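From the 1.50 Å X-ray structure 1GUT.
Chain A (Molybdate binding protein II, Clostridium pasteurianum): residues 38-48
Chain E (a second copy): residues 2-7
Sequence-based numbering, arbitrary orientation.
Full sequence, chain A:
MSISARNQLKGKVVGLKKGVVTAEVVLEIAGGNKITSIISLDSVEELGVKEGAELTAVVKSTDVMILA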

# COMPACT_ATOMS: atom_id res chain seq x y z
N ILE A 38 -5.03 -6.04 -9.06
CA ILE A 38 -4.49 -5.31 -10.21
C ILE A 38 -2.98 -5.48 -10.12
O ILE A 38 -2.36 -5.05 -9.14
CB ILE A 38 -4.95 -3.83 -10.24
CG1 ILE A 38 -6.44 -3.81 -10.54
CG2 ILE A 38 -4.15 -3.00 -11.28
CD1 ILE A 38 -7.08 -2.43 -10.42
N ILE A 39 -2.41 -6.17 -11.11
CA ILE A 39 -0.98 -6.46 -11.16
C ILE A 39 -0.42 -5.96 -12.48
O ILE A 39 -1.16 -5.46 -13.33
CB ILE A 39 -0.70 -7.98 -11.02
CG1 ILE A 39 -1.44 -8.76 -12.09
CG2 ILE A 39 -1.09 -8.48 -9.63
CD1 ILE A 39 -1.15 -10.28 -12.11
N SER A 40 0.89 -6.06 -12.65
CA SER A 40 1.45 -5.63 -13.91
C SER A 40 1.12 -6.59 -15.03
O SER A 40 0.96 -7.79 -14.81
CB SER A 40 2.97 -5.47 -13.83
OG SER A 40 3.61 -6.74 -13.81
N LEU A 41 1.02 -6.08 -16.25
CA LEU A 41 0.76 -6.93 -17.40
C LEU A 41 1.92 -7.91 -17.57
O LEU A 41 1.72 -9.07 -17.93
CB LEU A 41 0.58 -6.07 -18.65
CG LEU A 41 0.27 -6.83 -19.94
CD1 LEU A 41 -1.15 -7.44 -19.86
CD2 LEU A 41 0.37 -5.91 -21.13
N ASP A 42 3.14 -7.46 -17.29
CA ASP A 42 4.29 -8.34 -17.40
C ASP A 42 4.11 -9.59 -16.54
O ASP A 42 4.46 -10.69 -16.95
CB ASP A 42 5.56 -7.62 -16.92
CG ASP A 42 6.01 -6.52 -17.85
OD1 ASP A 42 5.66 -6.55 -19.05
OD2 ASP A 42 6.75 -5.58 -17.46
N SER A 43 3.53 -9.44 -15.35
CA SER A 43 3.35 -10.58 -14.48
C SER A 43 2.30 -11.54 -14.99
O SER A 43 2.38 -12.74 -14.76
CB SER A 43 2.97 -10.15 -13.06
OG SER A 43 4.04 -9.45 -12.47
N VAL A 44 1.26 -11.00 -15.62
CA VAL A 44 0.24 -11.87 -16.16
C VAL A 44 0.88 -12.80 -17.15
O VAL A 44 0.63 -14.01 -17.13
CB VAL A 44 -0.88 -11.06 -16.82
CG1 VAL A 44 -1.70 -11.93 -17.79
CG2 VAL A 44 -1.74 -10.45 -15.76
N GLU A 45 1.75 -12.23 -17.98
CA GLU A 45 2.45 -12.98 -19.00
C GLU A 45 3.46 -13.96 -18.42
O GLU A 45 3.47 -15.14 -18.79
CB GLU A 45 3.14 -11.99 -19.96
CG GLU A 45 2.17 -10.99 -20.57
CD GLU A 45 2.84 -9.97 -21.47
OE1 GLU A 45 4.08 -9.79 -21.35
OE2 GLU A 45 2.15 -9.34 -22.30
N GLU A 46 4.28 -13.47 -17.50
CA GLU A 46 5.31 -14.31 -16.90
C GLU A 46 4.73 -15.45 -16.07
O GLU A 46 5.25 -16.58 -16.11
CB GLU A 46 6.26 -13.45 -16.07
CG GLU A 46 6.94 -12.38 -16.92
CD GLU A 46 8.13 -11.74 -16.23
OE1 GLU A 46 8.40 -12.11 -15.06
OE2 GLU A 46 8.81 -10.88 -16.85
N LEU A 47 3.67 -15.18 -15.33
CA LEU A 47 3.03 -16.21 -14.51
C LEU A 47 2.03 -17.03 -15.31
O LEU A 47 1.53 -18.02 -14.82
CB LEU A 47 2.32 -15.61 -13.28
CG LEU A 47 3.14 -14.86 -12.22
CD1 LEU A 47 2.24 -14.40 -11.08
CD2 LEU A 47 4.29 -15.69 -11.69
N GLY A 48 1.73 -16.60 -16.53
CA GLY A 48 0.77 -17.30 -17.37
C GLY A 48 -0.65 -17.31 -16.81
O GLY A 48 -1.34 -18.32 -16.89
N SER E 2 7.54 -17.22 -8.76
CA SER E 2 6.08 -17.46 -8.97
C SER E 2 5.12 -16.45 -8.29
O SER E 2 3.93 -16.72 -8.17
CB SER E 2 5.70 -18.90 -8.58
OG SER E 2 6.35 -19.83 -9.44
N ILE E 3 5.63 -15.30 -7.85
CA ILE E 3 4.75 -14.30 -7.25
C ILE E 3 4.78 -13.07 -8.14
O ILE E 3 5.80 -12.74 -8.75
CB ILE E 3 5.02 -13.99 -5.74
CG1 ILE E 3 3.81 -13.27 -5.13
CG2 ILE E 3 6.32 -13.19 -5.56
CD1 ILE E 3 3.78 -13.13 -3.61
N SER E 4 3.66 -12.38 -8.20
CA SER E 4 3.51 -11.25 -9.11
C SER E 4 4.32 -10.02 -8.75
O SER E 4 4.62 -9.23 -9.64
CB SER E 4 2.02 -10.88 -9.24
OG SER E 4 1.53 -10.44 -7.98
N ALA E 5 4.64 -9.83 -7.47
CA ALA E 5 5.40 -8.63 -7.07
C ALA E 5 6.71 -8.59 -7.86
O ALA E 5 7.51 -9.50 -7.80
CB ALA E 5 5.66 -8.62 -5.56
N ARG E 6 6.92 -7.50 -8.60
CA ARG E 6 8.09 -7.42 -9.48
C ARG E 6 9.42 -7.12 -8.80
O ARG E 6 10.46 -7.32 -9.41
CB ARG E 6 7.83 -6.41 -10.60
CG ARG E 6 6.62 -6.73 -11.47
CD ARG E 6 6.86 -7.84 -12.40
NE ARG E 6 7.91 -7.58 -13.39
CZ ARG E 6 8.25 -8.48 -14.29
NH1 ARG E 6 7.61 -9.64 -14.29
NH2 ARG E 6 9.20 -8.23 -15.18
N ASN E 7 9.38 -6.66 -7.55
CA ASN E 7 10.59 -6.35 -6.82
C ASN E 7 10.83 -7.42 -5.77
O ASN E 7 10.05 -7.55 -4.82
CB ASN E 7 10.43 -4.99 -6.18
CG ASN E 7 10.16 -3.96 -7.22
OD1 ASN E 7 11.04 -3.69 -8.04
ND2 ASN E 7 8.94 -3.42 -7.26
O HOH W 1 5.94 -11.64 -11.77

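The unusual feature here is how much of the contact gathers around one small side chain at the start of a helix. Ser43(A) OG lies 2.9 Å from Ser4(E) O, 3.1 Å from Ser40(A) OG and 3.2 Å from Arg6(E) CD, and it accepts a hydrogen bond from water 1, whose oxygen is 3.0 Å from Ser43(A) OG. The same water donates to the partner chain, with its oxygen 3.2 Å from Ile3(E) O, so it bridges the two copies.

The backbone arrangement is simple: a short helix from Leu41(A) follows the end of a strand in chain A, and an irregular segment of chain E runs along one side of it. Ser4(E) sits beside Ser43(A), their CA atoms 5.4 Å apart, and Ser2(E) sits beside Leu47(A), with the CA atoms at 6.4 Å. Moving one helical turn forward in chain A therefore means moving two residues back in chain E. Ser43(A) and Ser4(E), both small, meet at the closer of the two pairings, their CB atoms 4.0 Å apart. Ile39(A) CG2 packs 3.7 Å from Ser4(E) OG, whose hydrogen bonding is met elsewhere in the structure.

The helix start is held by Ser40(A), the N-cap, whose OG accepts from Ser43(A) N at 3.1 Å. That hydroxyl also packs against the partner, with Ser40(A) OG 3.7 Å from Arg6(E) CD, so the cap is part of the interface as well as of the fold.

Arg6(E) gives up more area than any other residue in either stretch. Its chi1, chi2 and chi3 are all m, a folded path that brings the guanidinium in across the helix, to Glu46(A). There the two groups meet end to end in a salt bridge: Arg6(E) NH1 to Glu46(A) OE1 is a short but weak hydrogen bond of 2.7 Å, its N-H...acceptor angle 140°, and Arg6(E) NH2 to Glu46(A) OE2 is a second at 3.2 Å. Asp42(A), one turn before Glu46(A), covers one face of the guanidinium, its CB 3.9 Å from Arg6(E) CZ. Its carboxylate contributes charge alone: Asp42(A) OD2 is 4.3 Å from Arg6(E) NH2 and well out of the guanidinium plane.

At Leu47(A) the contact is methyls on backbone: CD2 is 3.6 Å from Ser2(E) C and CD1 is 3.8 Å from Ser4(E) N.

The rule to read is spacing: Ser43(A) and Leu47(A), one turn apart, meet the chain E backbone, while Asp42(A) and Glu46(A), also one turn apart, take a face and an edge of the Arg6(E) guanidinium.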